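Local coordinates for protein alpha-galactosidase 1 (Saccharomyces cerevisiae, PDB 3LRK) that hydrolyses terminal, non-reducing alpha-D-galactose residues from alpha-D-galactosides such as galactose oligosaccharides, galactomannans and galactolipids, working as a secreted homotetrameric glycoprotein of glycoside hydrolase family 27, at residues A41-S45 and L71-W75; N263-V268 and L290-A294; I56-K62 and N105-L109; D209-T215 and G234-M240; L299-Y304 and A406-L410. The protein carries 1 engineered substitution. All coordinates share one frame. Residues are numbered along the deposited sequence.

Contact 1 (A41-S45 and L71-W75)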
# COMPACT_ATOMS: atom_id res chain seq x y z
N ALA A 41 -16.37 22.52 22.54
CA ALA A 41 -17.03 21.99 21.34
C ALA A 41 -17.82 23.08 20.59
O ALA A 41 -17.29 24.17 20.39
CB ALA A 41 -17.89 20.76 21.68
N CYS A 42 -19.07 22.80 20.20
CA CYS A 42 -19.89 23.77 19.45
C CYS A 42 -20.42 24.94 20.29
O CYS A 42 -20.97 25.90 19.74
CB CYS A 42 -21.07 23.09 18.74
SG CYS A 42 -20.65 22.11 17.26
N ASP A 43 -20.26 24.85 21.60
CA ASP A 43 -20.76 25.88 22.51
C ASP A 43 -19.78 27.06 22.60
O ASP A 43 -19.05 27.21 23.58
CB ASP A 43 -21.04 25.27 23.90
CG ASP A 43 -21.74 26.24 24.83
OD1 ASP A 43 -22.55 27.06 24.34
OD2 ASP A 43 -21.47 26.18 26.06
N VAL A 44 -19.78 27.87 21.55
CA VAL A 44 -18.89 29.02 21.41
C VAL A 44 -19.69 30.31 21.37
O VAL A 44 -20.88 30.30 21.06
CB VAL A 44 -18.01 28.92 20.11
CG1 VAL A 44 -17.12 27.70 20.14
CG2 VAL A 44 -18.87 28.92 18.84
N SER A 45 -19.05 31.43 21.70
CA SER A 45 -19.67 32.75 21.58
C SER A 45 -18.59 33.81 21.64
O SER A 45 -17.46 33.51 22.00
CB SER A 45 -20.69 32.99 22.70
OG SER A 45 -20.04 33.10 23.96
N LEU A 71 -10.78 30.33 17.11
CA LEU A 71 -12.17 29.91 17.15
C LEU A 71 -12.32 28.74 16.17
O LEU A 71 -11.96 28.86 15.00
CB LEU A 71 -13.09 31.06 16.72
CG LEU A 71 -14.59 30.77 16.55
CD1 LEU A 71 -15.27 30.47 17.88
CD2 LEU A 71 -15.28 31.92 15.85
N ASP A 72 -12.83 27.62 16.68
CA ASP A 72 -12.95 26.39 15.89
C ASP A 72 -14.33 26.30 15.20
O ASP A 72 -14.86 27.32 14.77
CB ASP A 72 -12.65 25.18 16.80
CG ASP A 72 -12.03 24.00 16.04
OD1 ASP A 72 -10.79 23.96 15.89
OD2 ASP A 72 -12.79 23.11 15.61
N ASP A 73 -14.87 25.09 15.09
CA ASP A 73 -16.09 24.79 14.31
C ASP A 73 -17.35 25.41 14.93
O ASP A 73 -17.29 25.99 16.02
CB ASP A 73 -16.23 23.26 14.24
CG ASP A 73 -16.97 22.75 12.99
OD1 ASP A 73 -17.71 23.50 12.30
OD2 ASP A 73 -16.80 21.55 12.69
N CYS A 74 -18.49 25.29 14.23
CA CYS A 74 -19.84 25.62 14.75
C CYS A 74 -20.13 27.10 14.99
O CYS A 74 -20.93 27.46 15.87
CB CYS A 74 -20.15 24.84 16.04
SG CYS A 74 -19.33 23.25 16.19
N TRP A 75 -19.50 27.96 14.19
CA TRP A 75 -19.58 29.40 14.43
C TRP A 75 -20.58 30.07 13.49
O TRP A 75 -21.10 31.15 13.79
CB TRP A 75 -18.18 30.03 14.33
CG TRP A 75 -17.58 29.90 12.96
CD1 TRP A 75 -16.70 28.94 12.53
CD2 TRP A 75 -17.83 30.74 11.82
NE1 TRP A 75 -16.38 29.14 11.20
CE2 TRP A 75 -17.06 30.23 10.74
CE3 TRP A 75 -18.62 31.88 11.61
CZ2 TRP A 75 -17.07 30.82 9.47
CZ3 TRP A 75 -18.63 32.46 10.35
CH2 TRP A 75 -17.84 31.93 9.29
O HOH W 1 -16.01 25.22 18.09
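C74, V44 and C42 lose the most surface here, about 75, 63 and 48 Å² of the 248 Å² buried in total. The two cysteines are covalently joined: C42 SG lies 2.0 Å from C74 SG, with a chi3 of -51°, and the CA atoms of C42 and C74 are 5.1 Å apart. C74 has positive phi (69°) and an unusual chi1 of -29°, between the standard wells. V44 packs against the 71-75 backbone and L71, its CA-to-CB bond directed toward the other loop. Its CB is 3.9 Å from L71 CD1, and its CG2 is 3.9 Å from C74 O. The link between backbones is indirect: water 1 lies between A41 O (2.8 Å) and D73 O (2.6 Å), with more acceptors in reach than it has protons. The crosslinked 71-75 loop carries the substrate-binding residues D72 and D73. D73 OD1 accepts from C74 N at 2.7 Å, and D72 OD1 forms a salt bridge with K147. The disulfide thus ties the catalytic-face loop after barrel strand 68-70 to the connection between helices 37-40 and 46-58. W37 of helix 37-40 touches both cysteines, while strand 109-115 flanks L71 through F110 and W75 through M112.

Contact 2 (N263-V268 and L290-A294)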
# COMPACT_ATOMS: atom_id res chain seq x y z
N ASN A 263 -3.49 19.91 19.03
CA ASN A 263 -3.48 20.72 20.25
C ASN A 263 -3.00 19.92 21.47
O ASN A 263 -3.25 18.71 21.57
CB ASN A 263 -4.86 21.29 20.54
CG ASN A 263 -5.44 22.09 19.38
OD1 ASN A 263 -4.80 22.29 18.33
ND2 ASN A 263 -6.65 22.56 19.57
N LEU A 264 -2.31 20.60 22.37
CA LEU A 264 -1.82 20.03 23.62
C LEU A 264 -2.96 19.61 24.54
O LEU A 264 -3.95 20.34 24.69
CB LEU A 264 -0.91 21.04 24.34
CG LEU A 264 0.41 21.33 23.61
CD1 LEU A 264 1.02 22.69 23.97
CD2 LEU A 264 1.41 20.18 23.82
N GLU A 265 -2.81 18.44 25.14
CA GLU A 265 -3.80 17.89 26.06
C GLU A 265 -3.41 18.18 27.51
O GLU A 265 -4.05 17.69 28.44
CB GLU A 265 -3.96 16.39 25.82
CG GLU A 265 -4.48 16.03 24.42
CD GLU A 265 -6.00 16.11 24.30
OE1 GLU A 265 -6.69 16.67 25.19
OE2 GLU A 265 -6.52 15.62 23.28
N VAL A 266 -2.35 18.97 27.68
CA VAL A 266 -1.96 19.45 29.00
C VAL A 266 -3.16 20.18 29.62
O VAL A 266 -3.75 21.06 29.00
CB VAL A 266 -0.71 20.38 28.93
CG1 VAL A 266 -0.33 20.91 30.32
CG2 VAL A 266 0.48 19.65 28.30
N GLY A 267 -3.53 19.77 30.83
CA GLY A 267 -4.68 20.35 31.52
C GLY A 267 -6.01 19.83 31.03
O GLY A 267 -7.06 20.36 31.40
N VAL A 268 -5.98 18.80 30.18
CA VAL A 268 -7.20 18.15 29.69
C VAL A 268 -7.24 16.70 30.17
O VAL A 268 -6.23 15.99 30.13
CB VAL A 268 -7.32 18.19 28.13
CG1 VAL A 268 -8.70 17.69 27.67
CG2 VAL A 268 -7.07 19.58 27.58
N LEU A 290 2.29 24.94 19.36
CA LEU A 290 1.95 24.74 20.76
C LEU A 290 0.66 25.51 21.01
O LEU A 290 0.68 26.69 21.30
CB LEU A 290 3.08 25.23 21.69
CG LEU A 290 4.48 24.62 21.56
CD1 LEU A 290 5.43 25.32 22.56
CD2 LEU A 290 4.51 23.10 21.75
N ILE A 291 -0.45 24.80 20.84
CA ILE A 291 -1.77 25.37 20.98
C ILE A 291 -2.41 24.73 22.22
O ILE A 291 -2.57 23.51 22.31
CB ILE A 291 -2.61 25.19 19.67
CG1 ILE A 291 -2.03 26.06 18.54
CG2 ILE A 291 -4.09 25.54 19.90
CD1 ILE A 291 -2.43 25.64 17.13
N ILE A 292 -2.72 25.59 23.19
CA ILE A 292 -3.34 25.17 24.44
C ILE A 292 -4.70 24.55 24.13
O ILE A 292 -5.54 25.18 23.48
CB ILE A 292 -3.52 26.37 25.42
CG1 ILE A 292 -2.16 27.00 25.76
CG2 ILE A 292 -4.27 25.94 26.69
CD1 ILE A 292 -2.25 28.35 26.46
N GLY A 293 -4.91 23.31 24.59
CA GLY A 293 -6.20 22.62 24.43
C GLY A 293 -7.07 22.69 25.68
O GLY A 293 -8.27 22.39 25.63
N ALA A 294 -6.47 23.10 26.78
CA ALA A 294 -7.15 23.22 28.07
C ALA A 294 -8.16 24.37 28.12
O ALA A 294 -8.14 25.28 27.28
CB ALA A 294 -6.12 23.37 29.18
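L264 buries the most surface in this contact, about 80 Å². Its side chain adopts an m rotamer at chi1 and t at chi2 (-67°, 156°), which places CD1 3.9 Å from L290 CA and 4.0 Å from L290 CB. N263, also m at chi1 with chi2 near -3°, holds OD1 3.7 Å from I291 CG2, while I291 is itself in the m, t conformation. The backbones meet where L264 N donates to I291 O at 2.9 Å and 151°. L264 O also lies 3.2 Å from G293 CA in a CA-H...O contact. This is a closure point of the TIM barrel: strand 290-292 is the eighth strand, and the 263-268 loop follows the seventh, strand 258-260. N263 approaches the substrate-binding K147 to about 5 Å between side chains. Farther along, a type II turn from E265 to V268 is closed by V268 N to E265 O at 2.8 Å. G267 occupies its positive-phi position (79°), where a CB would come within a tight 3.0 Å of A294 CB. At G293 a CB would clash with L264 O. V268, t at chi1 (-172°), sets CG2 3.6 Å from G293 O and 4.2 Å from A294 CB.

Contact 3 (I56-K62 and N105-L109). With NAG (2-acetamido-2-deoxy-beta-D-glucopyranose), chain D.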
# COMPACT_ATOMS: atom_id res chain seq x y z
N ILE A 56 -6.02 34.43 29.30
CA ILE A 56 -4.70 34.09 28.73
C ILE A 56 -3.73 35.27 28.83
O ILE A 56 -2.55 35.09 29.12
CB ILE A 56 -4.82 33.55 27.27
CG1 ILE A 56 -5.52 32.18 27.29
CG2 ILE A 56 -3.45 33.45 26.59
CD1 ILE A 56 -5.80 31.59 25.93
N SER A 57 -4.25 36.47 28.59
CA SER A 57 -3.49 37.70 28.82
C SER A 57 -3.07 37.83 30.30
O SER A 57 -1.88 37.99 30.60
CB SER A 57 -4.30 38.92 28.38
OG SER A 57 -3.49 40.08 28.38
N ASP A 58 -4.05 37.74 31.21
CA ASP A 58 -3.81 37.98 32.65
C ASP A 58 -2.87 36.95 33.28
O ASP A 58 -2.08 37.29 34.17
CB ASP A 58 -5.12 38.09 33.43
CG ASP A 58 -5.94 39.31 33.07
OD1 ASP A 58 -5.37 40.29 32.51
OD2 ASP A 58 -7.16 39.30 33.34
N LEU A 59 -2.94 35.70 32.80
CA LEU A 59 -2.01 34.65 33.26
C LEU A 59 -0.58 34.83 32.72
O LEU A 59 0.32 34.07 33.09
CB LEU A 59 -2.54 33.24 32.93
CG LEU A 59 -3.86 32.80 33.58
CD1 LEU A 59 -4.29 31.43 33.06
CD2 LEU A 59 -3.80 32.81 35.13
N GLY A 60 -0.38 35.82 31.86
CA GLY A 60 0.94 36.10 31.30
C GLY A 60 1.33 35.11 30.22
O GLY A 60 2.47 35.08 29.78
N LEU A 61 0.36 34.30 29.80
CA LEU A 61 0.59 33.30 28.75
C LEU A 61 0.65 33.93 27.36
O LEU A 61 1.45 33.49 26.52
CB LEU A 61 -0.47 32.19 28.81
CG LEU A 61 -0.33 31.22 30.00
CD1 LEU A 61 -1.45 30.20 30.00
CD2 LEU A 61 1.04 30.53 29.99
N LYS A 62 -0.15 34.97 27.15
CA LYS A 62 -0.09 35.76 25.91
C LYS A 62 1.33 36.27 25.65
O LYS A 62 1.88 36.11 24.56
CB LYS A 62 -1.07 36.93 25.95
CG LYS A 62 -1.05 37.83 24.70
CD LYS A 62 -1.87 39.11 24.90
CE LYS A 62 -1.08 40.18 25.66
NZ LYS A 62 -1.93 41.33 26.06
N ASN A 105 -6.88 44.69 19.90
CA ASN A 105 -6.71 45.73 20.91
C ASN A 105 -6.07 45.24 22.21
O ASN A 105 -5.61 46.06 23.02
CB ASN A 105 -8.04 46.45 21.20
CG ASN A 105 -8.44 47.40 20.07
OD1 ASN A 105 -7.85 47.39 18.98
ND2 ASN A 105 -9.48 48.20 20.32
N ASN A 106 -6.01 43.93 22.41
CA ASN A 106 -5.25 43.34 23.52
C ASN A 106 -4.02 42.56 23.03
O ASN A 106 -3.51 41.69 23.73
CB ASN A 106 -6.15 42.47 24.41
CG ASN A 106 -5.59 42.26 25.81
OD1 ASN A 106 -4.62 42.92 26.24
ND2 ASN A 106 -6.19 41.34 26.55
N SER A 107 -3.55 42.91 21.83
CA SER A 107 -2.32 42.35 21.24
C SER A 107 -2.42 40.85 20.98
O SER A 107 -1.41 40.13 21.03
CB SER A 107 -1.08 42.68 22.08
OG SER A 107 -0.90 44.09 22.18
N PHE A 108 -3.63 40.38 20.72
CA PHE A 108 -3.86 39.00 20.28
C PHE A 108 -4.00 38.95 18.76
O PHE A 108 -4.26 39.96 18.11
CB PHE A 108 -5.13 38.42 20.91
CG PHE A 108 -4.95 37.91 22.31
CD1 PHE A 108 -5.54 38.57 23.39
CD2 PHE A 108 -4.20 36.76 22.56
CE1 PHE A 108 -5.39 38.11 24.69
CE2 PHE A 108 -4.04 36.28 23.86
CZ PHE A 108 -4.64 36.96 24.93
N LEU A 109 -3.85 37.75 18.20
CA LEU A 109 -4.19 37.48 16.82
C LEU A 109 -5.41 36.54 16.79
O LEU A 109 -5.60 35.74 17.70
CB LEU A 109 -2.99 36.88 16.07
CG LEU A 109 -1.81 37.86 15.89
CD1 LEU A 109 -0.62 37.18 15.17
CD2 LEU A 109 -2.26 39.13 15.12
C1 NAG D . -9.67 49.26 19.35
C2 NAG D . -11.12 49.73 19.48
C3 NAG D . -11.40 50.86 18.48
C4 NAG D . -10.37 51.98 18.59
C5 NAG D . -8.95 51.42 18.65
C6 NAG D . -7.95 52.50 19.05
C7 NAG D . -12.52 47.90 20.32
C8 NAG D . -13.62 46.92 20.00
N2 NAG D . -12.06 48.64 19.31
O3 NAG D . -12.70 51.37 18.69
O4 NAG D . -10.49 52.87 17.49
O5 NAG D . -8.83 50.37 19.59
O6 NAG D . -6.69 52.07 18.59
O7 NAG D . -12.09 47.98 21.47
O HOH W 2 -6.85 41.40 29.56
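A lysine lies across a phenylalanine through its aliphatic chain while its ammonium group is engaged elsewhere. K62 CD sits 3.6 Å from the centroid of the F108 ring and 15° off the ring normal, a CH-pi contact over the face; K62 CG is 3.5 Å from F108 CE2. K62 NZ, by contrast, is 5.4 Å from that centroid, so any cation-pi attraction is weak at most. The chi3 angle of K62 (82°, p) bends the otherwise extended chain. NZ donates to N106 O at 2.8 Å and to S57 OG at 3.1 Å, thereby joining the two segments. I56 and S57 meet the F108 ring at its edge, with I56 CG2 4.0 Å from F108 CE2 and S57 N 3.7 Å from F108 CZ. Water 2 adds a weak bridge between D58 OD1 (3.5 Å) and N106 ND2 (3.1 Å). At the surface, N105 ND2 is bonded to C1 of the N-linked NAG at 1.4 Å. F108 also packs on I69 of strand 68-70. Each segment holds a Schellman motif, at G60 (phi 77°) and S107 (phi 63°), ending helices 46-58 and 96-105 respectively. Such helix ends leading into the next parallel strands, 68-70 and 109-115, are characteristic of the successive beta-alpha units of a TIM barrel.

Contact 4 (D209-T215 and G234-M240)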
# COMPACT_ATOMS: atom_id res chain seq x y z
N ASP A 209 -6.88 13.09 15.20
CA ASP A 209 -6.88 13.88 16.44
C ASP A 209 -6.24 13.14 17.60
O ASP A 209 -6.48 11.95 17.79
CB ASP A 209 -8.29 14.30 16.85
CG ASP A 209 -9.00 15.12 15.80
OD1 ASP A 209 -8.38 15.53 14.79
OD2 ASP A 209 -10.22 15.35 16.00
N VAL A 210 -5.43 13.87 18.36
CA VAL A 210 -4.92 13.42 19.64
C VAL A 210 -6.04 13.34 20.68
O VAL A 210 -7.10 13.96 20.52
CB VAL A 210 -3.77 14.36 20.15
CG1 VAL A 210 -4.32 15.65 20.74
CG2 VAL A 210 -2.87 13.63 21.17
N THR A 211 -5.80 12.55 21.72
CA THR A 211 -6.68 12.47 22.87
C THR A 211 -5.82 12.42 24.13
O THR A 211 -4.60 12.20 24.05
CB THR A 211 -7.67 11.26 22.79
OG1 THR A 211 -8.63 11.36 23.85
CG2 THR A 211 -6.93 9.93 22.89
N ALA A 212 -6.44 12.65 25.29
CA ALA A 212 -5.73 12.66 26.57
C ALA A 212 -5.39 11.24 27.06
O ALA A 212 -5.79 10.81 28.16
CB ALA A 212 -6.54 13.44 27.63
N GLU A 213 -4.66 10.50 26.22
CA GLU A 213 -4.17 9.18 26.55
C GLU A 213 -2.72 9.12 26.10
O GLU A 213 -2.40 9.58 25.00
CB GLU A 213 -4.95 8.10 25.79
CG GLU A 213 -6.39 7.89 26.25
CD GLU A 213 -6.49 7.21 27.61
OE1 GLU A 213 -5.49 6.64 28.08
OE2 GLU A 213 -7.59 7.25 28.19
N PHE A 214 -1.84 8.58 26.94
CA PHE A 214 -0.42 8.62 26.62
C PHE A 214 -0.02 7.52 25.64
O PHE A 214 0.84 7.75 24.79
CB PHE A 214 0.44 8.54 27.89
CG PHE A 214 1.86 9.00 27.68
CD1 PHE A 214 2.16 10.35 27.52
CD2 PHE A 214 2.91 8.07 27.66
CE1 PHE A 214 3.47 10.78 27.34
CE2 PHE A 214 4.22 8.50 27.47
CZ PHE A 214 4.50 9.86 27.31
N THR A 215 -0.64 6.34 25.74
CA THR A 215 -0.26 5.18 24.93
C THR A 215 -1.43 4.40 24.32
O THR A 215 -1.24 3.60 23.41
CB THR A 215 0.55 4.13 25.75
OG1 THR A 215 -0.35 3.41 26.61
CG2 THR A 215 1.67 4.76 26.58
N GLY A 234 -8.29 8.77 11.21
CA GLY A 234 -9.19 8.57 12.34
C GLY A 234 -8.98 9.62 13.41
O GLY A 234 -8.60 10.76 13.11
N PHE A 235 -9.24 9.24 14.66
CA PHE A 235 -9.05 10.12 15.82
C PHE A 235 -8.98 9.32 17.12
O PHE A 235 -8.95 8.08 17.08
CB PHE A 235 -10.07 11.29 15.87
CG PHE A 235 -11.51 10.90 16.17
CD1 PHE A 235 -12.33 11.79 16.86
CD2 PHE A 235 -12.05 9.69 15.75
CE1 PHE A 235 -13.67 11.47 17.14
CE2 PHE A 235 -13.39 9.36 16.02
CZ PHE A 235 -14.20 10.25 16.72
N HIS A 236 -8.92 10.02 18.26
CA HIS A 236 -8.59 9.39 19.55
C HIS A 236 -7.25 8.65 19.51
O HIS A 236 -7.08 7.60 20.15
CB HIS A 236 -9.74 8.51 20.06
CG HIS A 236 -10.97 9.30 20.37
ND1 HIS A 236 -11.23 9.81 21.62
CD2 HIS A 236 -11.99 9.71 19.58
CE1 HIS A 236 -12.36 10.48 21.59
NE2 HIS A 236 -12.84 10.44 20.36
N CYS A 237 -6.31 9.22 18.77
CA CYS A 237 -4.96 8.69 18.69
C CYS A 237 -4.21 9.14 19.94
O CYS A 237 -4.34 10.28 20.35
CB CYS A 237 -4.26 9.22 17.44
SG CYS A 237 -5.05 8.79 15.87
N SER A 238 -3.45 8.23 20.55
CA SER A 238 -2.69 8.55 21.76
C SER A 238 -1.48 9.45 21.48
O SER A 238 -1.04 9.59 20.34
CB SER A 238 -2.21 7.28 22.45
OG SER A 238 -1.16 6.68 21.71
N ILE A 239 -0.96 10.06 22.54
CA ILE A 239 0.22 10.93 22.47
C ILE A 239 1.42 10.25 21.78
O ILE A 239 1.99 10.79 20.83
CB ILE A 239 0.56 11.48 23.88
CG1 ILE A 239 -0.50 12.53 24.29
CG2 ILE A 239 1.98 12.05 23.95
CD1 ILE A 239 -0.69 12.70 25.80
N MET A 240 1.76 9.05 22.24
CA MET A 240 2.87 8.28 21.70
C MET A 240 2.62 7.79 20.28
O MET A 240 3.56 7.69 19.49
CB MET A 240 3.19 7.07 22.60
CG MET A 240 3.87 7.41 23.93
SD MET A 240 5.37 8.39 23.78
CE MET A 240 6.44 7.35 22.78
O HOH W 3 -9.38 12.63 19.59
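Backbone hydrogen bonds tie these segments together along their length. C237 N donates to D209 O (2.9 Å, 156°), and T211 N returns a weak bond to C237 O (3.0 Å, 131°), forming a single bridge between V210 and C237. Beyond it, I239 N donates to E213 O (2.9 Å, 173°) and M240 N to F214 O (3.0 Å, 159°). Water 3 links V210 O (2.8 Å) with H236 N (3.0 Å). Apolar packing accompanies these bonds: V210 CG2 is 4.1 Å from I239 CG1, and F214 CE1 is 3.9 Å from I239 CG2. M240 CG lies over the F214 ring, 4.2 Å from its centroid; M240 SD, at 4.4 Å and 37° off the normal, makes an oblique Met-aromatic contact. D209, the proton donor, is salt-bridged to R205 at the end of strand 203-205. The pairing thus anchors its catalytic-face loop to the start of helix 239-246, N-capped by S238, while helix 273-285 covers F214 and I239.

Contact 5 (L299-Y304 and A406-L410). With NAG (2-acetamido-2-deoxy-beta-D-glucopyranose), chain F.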
# COMPACT_ATOMS: atom_id res chain seq x y z
N LEU A 299 -8.21 25.53 34.60
CA LEU A 299 -6.89 24.96 34.41
C LEU A 299 -6.24 24.75 35.78
O LEU A 299 -6.17 25.69 36.58
CB LEU A 299 -6.05 25.91 33.55
CG LEU A 299 -4.58 25.57 33.26
CD1 LEU A 299 -4.47 24.32 32.38
CD2 LEU A 299 -3.90 26.75 32.58
N LYS A 300 -5.78 23.53 36.04
CA LYS A 300 -5.12 23.22 37.30
C LYS A 300 -3.67 23.72 37.34
O LYS A 300 -3.07 23.98 36.29
CB LYS A 300 -5.22 21.73 37.66
CG LYS A 300 -4.41 20.75 36.82
CD LYS A 300 -4.76 19.32 37.20
CE LYS A 300 -3.78 18.31 36.65
NZ LYS A 300 -3.83 18.26 35.14
N ALA A 301 -3.15 23.83 38.57
CA ALA A 301 -1.83 24.40 38.84
C ALA A 301 -0.67 23.73 38.11
O ALA A 301 0.14 24.42 37.47
CB ALA A 301 -1.57 24.41 40.35
N SER A 302 -0.57 22.41 38.21
CA SER A 302 0.54 21.68 37.58
C SER A 302 0.55 21.87 36.07
O SER A 302 1.62 21.96 35.45
CB SER A 302 0.54 20.19 37.95
OG SER A 302 -0.64 19.53 37.53
N SER A 303 -0.64 21.90 35.48
CA SER A 303 -0.77 22.07 34.03
C SER A 303 -0.38 23.48 33.60
O SER A 303 0.34 23.66 32.61
CB SER A 303 -2.19 21.73 33.57
OG SER A 303 -2.48 20.37 33.86
N TYR A 304 -0.83 24.48 34.35
CA TYR A 304 -0.43 25.87 34.13
C TYR A 304 1.09 26.06 34.12
O TYR A 304 1.61 26.73 33.24
CB TYR A 304 -1.09 26.80 35.16
CG TYR A 304 -0.65 28.25 35.11
CD1 TYR A 304 -0.76 29.01 33.93
CD2 TYR A 304 -0.15 28.88 36.25
CE1 TYR A 304 -0.35 30.35 33.90
CE2 TYR A 304 0.26 30.19 36.23
CZ TYR A 304 0.15 30.93 35.07
OH TYR A 304 0.57 32.25 35.10
N ALA A 406 1.72 28.81 41.23
CA ALA A 406 0.75 28.54 40.18
C ALA A 406 -0.70 28.64 40.67
O ALA A 406 -1.53 29.30 40.04
CB ALA A 406 1.01 27.17 39.58
N SER A 407 -0.98 28.02 41.81
CA SER A 407 -2.32 28.08 42.42
C SER A 407 -2.69 29.51 42.79
O SER A 407 -3.83 29.93 42.57
CB SER A 407 -2.41 27.18 43.65
OG SER A 407 -2.15 25.83 43.31
N ALA A 408 -1.73 30.25 43.35
CA ALA A 408 -1.93 31.66 43.69
C ALA A 408 -2.26 32.51 42.47
O ALA A 408 -3.21 33.30 42.50
CB ALA A 408 -0.70 32.22 44.40
N ILE A 409 -1.49 32.34 41.39
CA ILE A 409 -1.72 33.10 40.15
C ILE A 409 -3.10 32.77 39.57
O ILE A 409 -3.85 33.68 39.22
CB ILE A 409 -0.61 32.87 39.10
CG1 ILE A 409 0.72 33.47 39.57
CG2 ILE A 409 -1.02 33.49 37.75
CD1 ILE A 409 1.95 32.88 38.89
N LEU A 410 -3.42 31.48 39.47
CA LEU A 410 -4.72 31.05 38.93
C LEU A 410 -5.91 31.53 39.75
O LEU A 410 -6.98 31.78 39.19
CB LEU A 410 -4.77 29.53 38.79
CG LEU A 410 -3.88 28.90 37.72
CD1 LEU A 410 -3.71 27.42 38.01
CD2 LEU A 410 -4.41 29.14 36.31
C1 NAG F . 1.92 19.49 41.55
C2 NAG F . 2.96 18.49 42.07
C3 NAG F . 2.96 17.18 41.28
C4 NAG F . 1.55 16.64 41.04
C5 NAG F . 0.60 17.74 40.58
C6 NAG F . -0.83 17.23 40.48
C7 NAG F . 4.87 19.43 43.23
C8 NAG F . 5.25 20.88 43.36
N2 NAG F . 4.30 19.06 42.09
O3 NAG F . 3.68 16.19 41.99
O4 NAG F . 1.60 15.59 40.08
O5 NAG F . 0.66 18.84 41.47
O6 NAG F . -1.68 18.24 39.98
O7 NAG F . 5.09 18.64 44.16
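This is a largely apolar helix-helix contact where helix 301-307 of the TIM-barrel domain meets helix 403-410, from the part of the chain assigned to the C-terminal domain family. The closest CA atoms, those of A301 and A406, are 5.1 Å apart, an approach permitted by the small side chains: A301 CB is 3.9 Å from A406 CB. L410 and Y304 bury the most surface, 84 and 80 Å². L410 CD1 reaches L299 O at 3.3 Å and Y304 CB at 3.9 Å, with L410 CD2 over a face of the Y304 ring; A406 CB meets the edge, 3.9 Å from Y304 CD2. The polar ends find partners outside 406-410: Y304 OH hydrogen-bonds to L59 O, K300 NZ to S303 OG (2.8 Å), with a salt bridge to E276, and S302 OG to O6 of a NAG (3.0 Å). Since the segments meet mainly through carbon atoms, with no polar bond between them, the contact rests on shape fit and burial of apolar surface.

Overall arrangement
Contacts 1 and 2 are buried and contacts 3, 4 and 5 only partly so. Contact 2 lies nearest the chain's centre, about 9 Å away, and touches three others: contact 4 through E265 and T211, contact 5 through G267 and S303, and contact 3 through I292 and L61. Contacts 1 and 4 fasten catalytic-face loops by different means, one with a disulfide, the other with backbone hydrogen bonds. Contacts 3 and 5 lie away from the catalytic site, beside glycans, and join where L59 O meets Y304 OH at 2.7 Å, probably a hydrogen bond. Helix 46-58 follows contact 1's first loop and contributes the start of 56-62 to contact 3, whose centre is about 29 Å from contact 4's.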